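Local coordinates for nodulation protein S (Bradyrhizobium sp., PDB 3OFK), which is an S-adenosylmethionine-dependent N-methyltransferase that probably methylates a precursor of the lipochitooligosaccharide Nod factor, at residues W27-D30 / F34-E37; N23-P26 / D30-P33. All blocks are in the same frame, centred on the assembly; numbering follows the deposited sequence.

Contact 1 of 2, residues W27-D30 / F34-E37. With SAH (S-adenosyl-L-homocysteine), chain E.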
ATOM      1  N   TRP A  27       8.510  -1.345  10.330  1.00 44.66           N
ATOM      2  CA  TRP A  27       8.573  -2.415   9.313  1.00 45.64           C
ATOM      3  C   TRP A  27       9.943  -2.557   8.633  1.00 47.28           C
ATOM      4  O   TRP A  27      10.087  -3.238   7.604  1.00 47.64           O
ATOM      5  CB  TRP A  27       7.477  -2.209   8.260  1.00 43.31           C
ATOM      6  CG  TRP A  27       6.103  -2.494   8.769  1.00 44.28           C
ATOM      7  CD1 TRP A  27       5.476  -3.707   8.799  1.00 49.52           C
ATOM      8  CD2 TRP A  27       5.182  -1.550   9.319  1.00 41.69           C
ATOM      9  NE1 TRP A  27       4.229  -3.577   9.346  1.00 45.77           N
ATOM     10  CE2 TRP A  27       4.015  -2.260   9.663  1.00 41.56           C
ATOM     11  CE3 TRP A  27       5.235  -0.177   9.566  1.00 37.31           C
ATOM     12  CZ2 TRP A  27       2.900  -1.636  10.225  1.00 40.39           C
ATOM     13  CZ3 TRP A  27       4.119   0.450  10.107  1.00 43.26           C
ATOM     14  CH2 TRP A  27       2.965  -0.283  10.428  1.00 40.52           C
ATOM     15  N   ARG A  28      10.961  -1.946   9.227  1.00 48.17           N
ATOM     16  CA  ARG A  28      12.286  -1.883   8.610  1.00 49.97           C
ATOM     17  C   ARG A  28      12.318  -1.371   7.151  1.00 47.93           C
ATOM     18  O   ARG A  28      13.204  -1.735   6.382  1.00 48.44           O
ATOM     19  CB  ARG A  28      13.011  -3.237   8.750  1.00 52.30           C
ATOM     20  CG  ARG A  28      14.149  -3.204   9.745  1.00 60.54           C
ATOM     21  CD  ARG A  28      15.129  -4.357   9.465  1.00 70.99           C
ATOM     22  NE  ARG A  28      14.437  -5.657   9.476  1.00 76.85           N
ATOM     23  CZ  ARG A  28      14.808  -6.738   8.783  1.00 81.30           C
ATOM     24  NH1 ARG A  28      15.874  -6.706   7.986  1.00 84.15           N
ATOM     25  NH2 ARG A  28      14.099  -7.865   8.883  1.00 81.21           N
ATOM     26  N   LEU A  29      11.384  -0.499   6.784  1.00 45.85           N
ATOM     27  CA  LEU A  29      11.263  -0.041   5.382  1.00 45.22           C
ATOM     28  C   LEU A  29      12.453   0.798   4.897  1.00 46.92           C
ATOM     29  O   LEU A  29      12.698   0.910   3.676  1.00 47.93           O
ATOM     30  CB  LEU A  29       9.964   0.758   5.182  1.00 42.91           C
ATOM     31  CG  LEU A  29       8.673  -0.035   5.434  1.00 42.93           C
ATOM     32  CD1 LEU A  29       7.469   0.887   5.551  1.00 43.87           C
ATOM     33  CD2 LEU A  29       8.431  -1.096   4.380  1.00 38.77           C
ATOM     34  N   ASP A  30      13.182   1.411   5.827  1.00 48.05           N
ATOM     35  CA  ASP A  30      14.405   2.147   5.429  1.00 49.87           C
ATOM     36  C   ASP A  30      15.632   1.277   5.371  1.00 51.09           C
ATOM     37  O   ASP A  30      16.414   1.373   4.431  1.00 52.75           O
ATOM     38  CB  ASP A  30      14.645   3.372   6.312  1.00 49.37           C
ATOM     39  CG  ASP A  30      13.744   4.534   5.921  1.00 49.92           C
ATOM     40  OD1 ASP A  30      13.695   4.885   4.714  1.00 51.47           O
ATOM     41  OD2 ASP A  30      13.042   5.066   6.808  1.00 46.21           O
ATOM     42  N   PHE A  34      15.668  -5.533   1.078  1.00 52.61           N
ATOM     43  CA  PHE A  34      14.479  -6.084   0.410  1.00 51.24           C
ATOM     44  C   PHE A  34      13.365  -5.054   0.323  1.00 47.88           C
ATOM     45  O   PHE A  34      12.686  -4.943  -0.697  1.00 45.93           O
ATOM     46  CB  PHE A  34      13.969  -7.335   1.143  1.00 52.60           C
ATOM     47  CG  PHE A  34      12.539  -7.708   0.799  1.00 53.93           C
ATOM     48  CD1 PHE A  34      12.235  -8.330  -0.407  1.00 59.95           C
ATOM     49  CD2 PHE A  34      11.496  -7.443   1.692  1.00 54.78           C
ATOM     50  CE1 PHE A  34      10.915  -8.691  -0.714  1.00 59.91           C
ATOM     51  CE2 PHE A  34      10.177  -7.797   1.388  1.00 54.49           C
ATOM     52  CZ  PHE A  34       9.883  -8.406   0.185  1.00 57.07           C
ATOM     53  N   GLU A  35      13.174  -4.299   1.398  1.00 46.18           N
ATOM     54  CA  GLU A  35      12.132  -3.279   1.396  1.00 43.87           C
ATOM     55  C   GLU A  35      12.525  -2.147   0.460  1.00 43.05           C
ATOM     56  O   GLU A  35      11.683  -1.637  -0.261  1.00 41.11           O
ATOM     57  CB  GLU A  35      11.822  -2.789   2.821  1.00 44.25           C
ATOM     58  CG  GLU A  35      11.354  -3.888   3.785  1.00 43.57           C
ATOM     59  CD  GLU A  35       9.975  -4.420   3.466  1.00 45.43           C
ATOM     60  OE1 GLU A  35       9.286  -3.862   2.587  1.00 41.52           O
ATOM     61  OE2 GLU A  35       9.573  -5.398   4.107  1.00 50.63           O
ATOM     62  N   ARG A  36      13.822  -1.810   0.408  1.00 45.71           N
ATOM     63  CA  ARG A  36      14.273  -0.790  -0.552  1.00 46.36           C
ATOM     64  C   ARG A  36      14.020  -1.244  -2.003  1.00 46.78           C
ATOM     65  O   ARG A  36      13.487  -0.456  -2.793  1.00 43.97           O
ATOM     66  CB  ARG A  36      15.749  -0.378  -0.327  1.00 49.00           C
ATOM     67  CG  ARG A  36      16.015   0.366   1.001  1.00 52.62           C
ATOM     68  CD  ARG A  36      17.468   0.947   1.097  1.00 56.51           C
ATOM     69  NE  ARG A  36      18.543  -0.074   1.088  1.00 65.67           N
ATOM     70  CZ  ARG A  36      19.131  -0.618   2.166  1.00 66.26           C
ATOM     71  NH1 ARG A  36      18.769  -0.296   3.405  1.00 70.37           N
ATOM     72  NH2 ARG A  36      20.105  -1.501   2.010  1.00 67.57           N
ATOM     73  N   GLU A  37      14.378  -2.510  -2.326  1.00 48.69           N
ATOM     74  CA  GLU A  37      14.126  -3.099  -3.665  1.00 49.86           C
ATOM     75  C   GLU A  37      12.623  -3.169  -3.983  1.00 47.22           C
ATOM     76  O   GLU A  37      12.212  -2.911  -5.117  1.00 46.15           O
ATOM     77  CB  GLU A  37      14.731  -4.503  -3.847  1.00 52.35           C
ATOM     78  CG  GLU A  37      15.104  -4.742  -5.315  1.00 58.36           C
ATOM     79  CD  GLU A  37      15.004  -6.178  -5.785  1.00 69.37           C
ATOM     80  OE1 GLU A  37      15.386  -7.099  -5.024  1.00 68.80           O
ATOM     81  OE2 GLU A  37      14.551  -6.378  -6.940  1.00 71.88           O
TER
HETATM   82  N   SAH E 217       2.444   1.258   1.735  1.00 32.84           N
HETATM   83  CA  SAH E 217       3.677   1.422   2.498  1.00 33.52           C
HETATM   84  CB  SAH E 217       3.412   1.143   3.975  1.00 32.17           C
HETATM   85  CG  SAH E 217       3.035  -0.265   4.410  1.00 34.19           C
HETATM   86  SD  SAH E 217       2.965  -0.518   6.218  1.00 34.45           S
HETATM   87  C   SAH E 217       4.843   0.557   1.993  1.00 33.78           C
HETATM   88  O   SAH E 217       4.654  -0.373   1.205  1.00 33.87           O
HETATM   89  OXT SAH E 217       5.992   0.780   2.369  1.00 32.80           O
HETATM   90  C5' SAH E 217       1.145  -0.535   6.327  1.00 33.43           C
HETATM   91  C4' SAH E 217       0.430   0.775   6.590  1.00 35.23           C
HETATM   92  O4' SAH E 217      -0.967   0.576   6.381  1.00 32.34           O
HETATM   93  C3' SAH E 217       0.599   1.310   8.011  1.00 32.65           C
HETATM   94  O3' SAH E 217       0.851   2.721   7.972  1.00 31.55           O
HETATM   95  C2' SAH E 217      -0.761   0.996   8.656  1.00 31.85           C
HETATM   96  O2' SAH E 217      -1.087   1.898   9.686  1.00 32.22           O
HETATM   97  C1' SAH E 217      -1.673   1.146   7.470  1.00 30.19           C
HETATM   98  N9  SAH E 217      -3.011   0.514   7.533  1.00 31.03           N
HETATM   99  C8  SAH E 217      -3.334  -0.714   8.051  1.00 31.85           C
HETATM  100  N7  SAH E 217      -4.655  -0.917   7.856  1.00 26.12           N
HETATM  101  C5  SAH E 217      -5.180   0.146   7.222  1.00 34.67           C
HETATM  102  C6  SAH E 217      -6.478   0.372   6.766  1.00 31.12           C
HETATM  103  N6  SAH E 217      -7.447  -0.542   7.054  1.00 31.78           N
HETATM  104  N1  SAH E 217      -6.740   1.560   6.129  1.00 36.19           N
HETATM  105  C2  SAH E 217      -5.712   2.470   5.905  1.00 37.13           C
HETATM  106  N3  SAH E 217      -4.417   2.208   6.340  1.00 32.93           N
HETATM  107  C4  SAH E 217      -4.149   1.046   6.978  1.00 31.74           C
HETATM  108  O   HOH W   1       7.743  -5.252   6.377  1.00 36.90           O

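Contact 2 of 2, residues N23-P26 / D30-P33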
ATOM      1  N   ASN A  23       8.484   1.980  16.578  1.00 49.95           N
ATOM      2  CA  ASN A  23       9.860   1.611  16.229  1.00 51.78           C
ATOM      3  C   ASN A  23      10.526   2.782  15.508  1.00 50.43           C
ATOM      4  O   ASN A  23       9.858   3.487  14.758  1.00 47.79           O
ATOM      5  CB  ASN A  23       9.884   0.353  15.316  1.00 51.54           C
ATOM      6  CG  ASN A  23       9.514  -0.942  16.071  1.00 56.14           C
ATOM      7  OD1 ASN A  23       9.701  -1.034  17.285  1.00 51.25           O
ATOM      8  ND2 ASN A  23       8.977  -1.932  15.349  1.00 57.82           N
ATOM      9  N   ASP A  24      11.828   2.975  15.743  1.00 51.60           N
ATOM     10  CA  ASP A  24      12.659   3.906  14.966  1.00 51.05           C
ATOM     11  C   ASP A  24      12.432   3.739  13.453  1.00 47.95           C
ATOM     12  O   ASP A  24      12.248   4.727  12.744  1.00 45.23           O
ATOM     13  CB  ASP A  24      14.163   3.735  15.249  1.00 54.28           C
ATOM     14  CG  ASP A  24      14.563   4.068  16.716  1.00 61.85           C
ATOM     15  OD1 ASP A  24      13.684   4.443  17.517  1.00 68.09           O
ATOM     16  OD2 ASP A  24      15.767   3.930  17.085  1.00 74.61           O
ATOM     17  N   ASP A  25      12.438   2.497  12.970  1.00 47.72           N
ATOM     18  CA  ASP A  25      12.244   2.207  11.533  1.00 45.95           C
ATOM     19  C   ASP A  25      11.064   1.245  11.412  1.00 44.89           C
ATOM     20  O   ASP A  25      11.240   0.023  11.495  1.00 45.67           O
ATOM     21  CB  ASP A  25      13.536   1.602  10.964  1.00 48.20           C
ATOM     22  CG  ASP A  25      13.473   1.313   9.458  1.00 48.15           C
ATOM     23  OD1 ASP A  25      12.655   1.908   8.723  1.00 45.16           O
ATOM     24  OD2 ASP A  25      14.285   0.475   9.005  1.00 54.66           O
ATOM     25  N   PRO A  26       9.841   1.786  11.258  1.00 43.55           N
ATOM     26  CA  PRO A  26       8.675   0.900  11.191  1.00 42.66           C
ATOM     27  C   PRO A  26       8.760  -0.074  10.044  1.00 42.83           C
ATOM     28  O   PRO A  26       9.061   0.329   8.915  1.00 42.39           O
ATOM     29  CB  PRO A  26       7.514   1.873  11.002  1.00 40.25           C
ATOM     30  CG  PRO A  26       7.978   3.111  11.718  1.00 40.58           C
ATOM     31  CD  PRO A  26       9.432   3.204  11.302  1.00 42.49           C
ATOM     32  N   ASP A  30      13.182   1.411   5.827  1.00 48.05           N
ATOM     33  CA  ASP A  30      14.405   2.147   5.429  1.00 49.87           C
ATOM     34  C   ASP A  30      15.632   1.277   5.371  1.00 51.09           C
ATOM     35  O   ASP A  30      16.414   1.373   4.431  1.00 52.75           O
ATOM     36  CB  ASP A  30      14.645   3.372   6.312  1.00 49.37           C
ATOM     37  CG  ASP A  30      13.744   4.534   5.921  1.00 49.92           C
ATOM     38  OD1 ASP A  30      13.695   4.885   4.714  1.00 51.47           O
ATOM     39  OD2 ASP A  30      13.042   5.066   6.808  1.00 46.21           O
ATOM     40  N   ASP A  31      15.779   0.414   6.368  1.00 52.58           N
ATOM     41  CA  ASP A  31      17.026  -0.292   6.610  1.00 54.70           C
ATOM     42  C   ASP A  31      17.116  -1.667   5.936  1.00 54.58           C
ATOM     43  O   ASP A  31      18.213  -2.207   5.854  1.00 56.71           O
ATOM     44  CB  ASP A  31      17.267  -0.437   8.118  1.00 56.32           C
ATOM     45  CG  ASP A  31      17.490   0.912   8.807  1.00 61.07           C
ATOM     46  OD1 ASP A  31      18.487   1.591   8.483  1.00 70.30           O
ATOM     47  OD2 ASP A  31      16.679   1.297   9.671  1.00 67.45           O
ATOM     48  N   ASN A  32      15.992  -2.225   5.474  1.00 51.00           N
ATOM     49  CA  ASN A  32      16.007  -3.557   4.853  1.00 51.60           C
ATOM     50  C   ASN A  32      16.207  -3.451   3.344  1.00 50.11           C
ATOM     51  O   ASN A  32      15.370  -2.850   2.647  1.00 46.80           O
ATOM     52  CB  ASN A  32      14.712  -4.288   5.148  1.00 50.55           C
ATOM     53  CG  ASN A  32      14.768  -5.763   4.809  1.00 50.18           C
ATOM     54  OD1 ASN A  32      15.696  -6.259   4.177  1.00 50.75           O
ATOM     55  ND2 ASN A  32      13.728  -6.474   5.215  1.00 53.13           N
ATOM     56  N   PRO A  33      17.323  -3.986   2.839  1.00 52.70           N
ATOM     57  CA  PRO A  33      17.539  -3.957   1.390  1.00 53.37           C
ATOM     58  C   PRO A  33      16.373  -4.519   0.561  1.00 52.04           C
ATOM     59  O   PRO A  33      16.106  -4.005  -0.520  1.00 51.07           O
ATOM     60  CB  PRO A  33      18.815  -4.790   1.200  1.00 56.95           C
ATOM     61  CG  PRO A  33      19.093  -5.443   2.510  1.00 58.85           C
ATOM     62  CD  PRO A  33      18.434  -4.644   3.556  1.00 54.81           C
TER
HETATM   63  O   HOH W   2      11.470   4.174   8.573  1.00 24.84           O

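Contact 1 of 2, residues W27-D30 / F34-E37
E35, on helix 33-46, reaches back under the loop residues W27, R28 and L29 at the cofactor site of this Rossmann-like methyltransferase fold. Its CB packs 3.8 Å from CA of L29. The next carbon, CG, lies against the peptide oxygens of R28 and, more distantly, W27. A bend at chi2 (-70°) then turns the carboxylate toward the leucine side chain, where OE1 stands 3.4 Å from CD2 of L29; the same oxygen is salt-bridged to R38, which itself binds S-adenosyl-L-homocysteine. OE2 takes a hydrogen bond from a water 2.9 Å away, which also donates weakly to W27 O, linking helix and loop through solvent. W27 and L29 of 27-30, both in the pocket, face the ligand. CD1 of L29 comes within 3.5 Å of the ligand carboxylate oxygen OXT, while the indole of W27 lies across the thioether: SD sits 3.8 Å above the ring plane, over its centre, and CH2 meets the ribose carbon C3'. W27 thus lids the sulfur, the atom that carries the transferable methyl in the donor S-adenosylmethionine. L29 O is buried here and has no partner in the model. R36, the next residue after E35, bends its chain at chi3 and brings NH1 to D30 O at 3.1 Å, nearly straight at 161°, on a lone pair and in the plane of both carbonyl and guanidinium.

Contact 2 of 2, residues N23-P26 / D30-P33
The carboxylate of D25 grips two successive backbone N-H groups, those of D30 and D31, and so ties two parts of the loop between helices 13-21 and 33-46 together. A chi1 of -178° swings the D25 carboxylate away from its own N and onto the backbone of 30-31. OD1 receives D30 N on its syn lone pair at 3.0 Å, and OD2 takes D31 N at the same length but less straight, from 27° out of the carboxylate plane. The closest approach between the two segments is OD2 of D25 to OD2 of D31, 2.6 Å, between carboxylates turned almost perpendicular, 85° apart. The side facing D30 is looser: OD1 of D25 and OD2 of D30 stand 3.7 Å apart, and a water donates to both, 2.6 Å from the former. R92 forms a salt bridge with that D30 oxygen. With an alanine in place of D25, the amides of D30 and D31 would probably be left without the carboxylate oxygens that accept them and the loop freer to move. Three acidic groups this close would repel one another if all were charged; the 2.6 Å oxygen pair suggests that D25 or D31 holds a proton, whereas water and R92 probably ease the charge beside D30.

Overall arrangement
Contact 2 folds the linker between helices 13-21 and 33-46 onto itself, and contact 1 packs it on the first turn of helix 33-46, the helix that also carries the ligand-binding R38 and H39; their centres are about 6 Å apart, on one side of the chain's centre. Along the chain, 23-26 comes first, then 27-30, 30-33 and 34-37, so D30 belongs to both: contact 2 holds its backbone N, contact 1 its backbone O. Contact 2 lies farther out, about 16 Å from the chain's centre against 13 Å for contact 1. Together they probably fix the course of the loop that sets W27 and L29 against the cofactor.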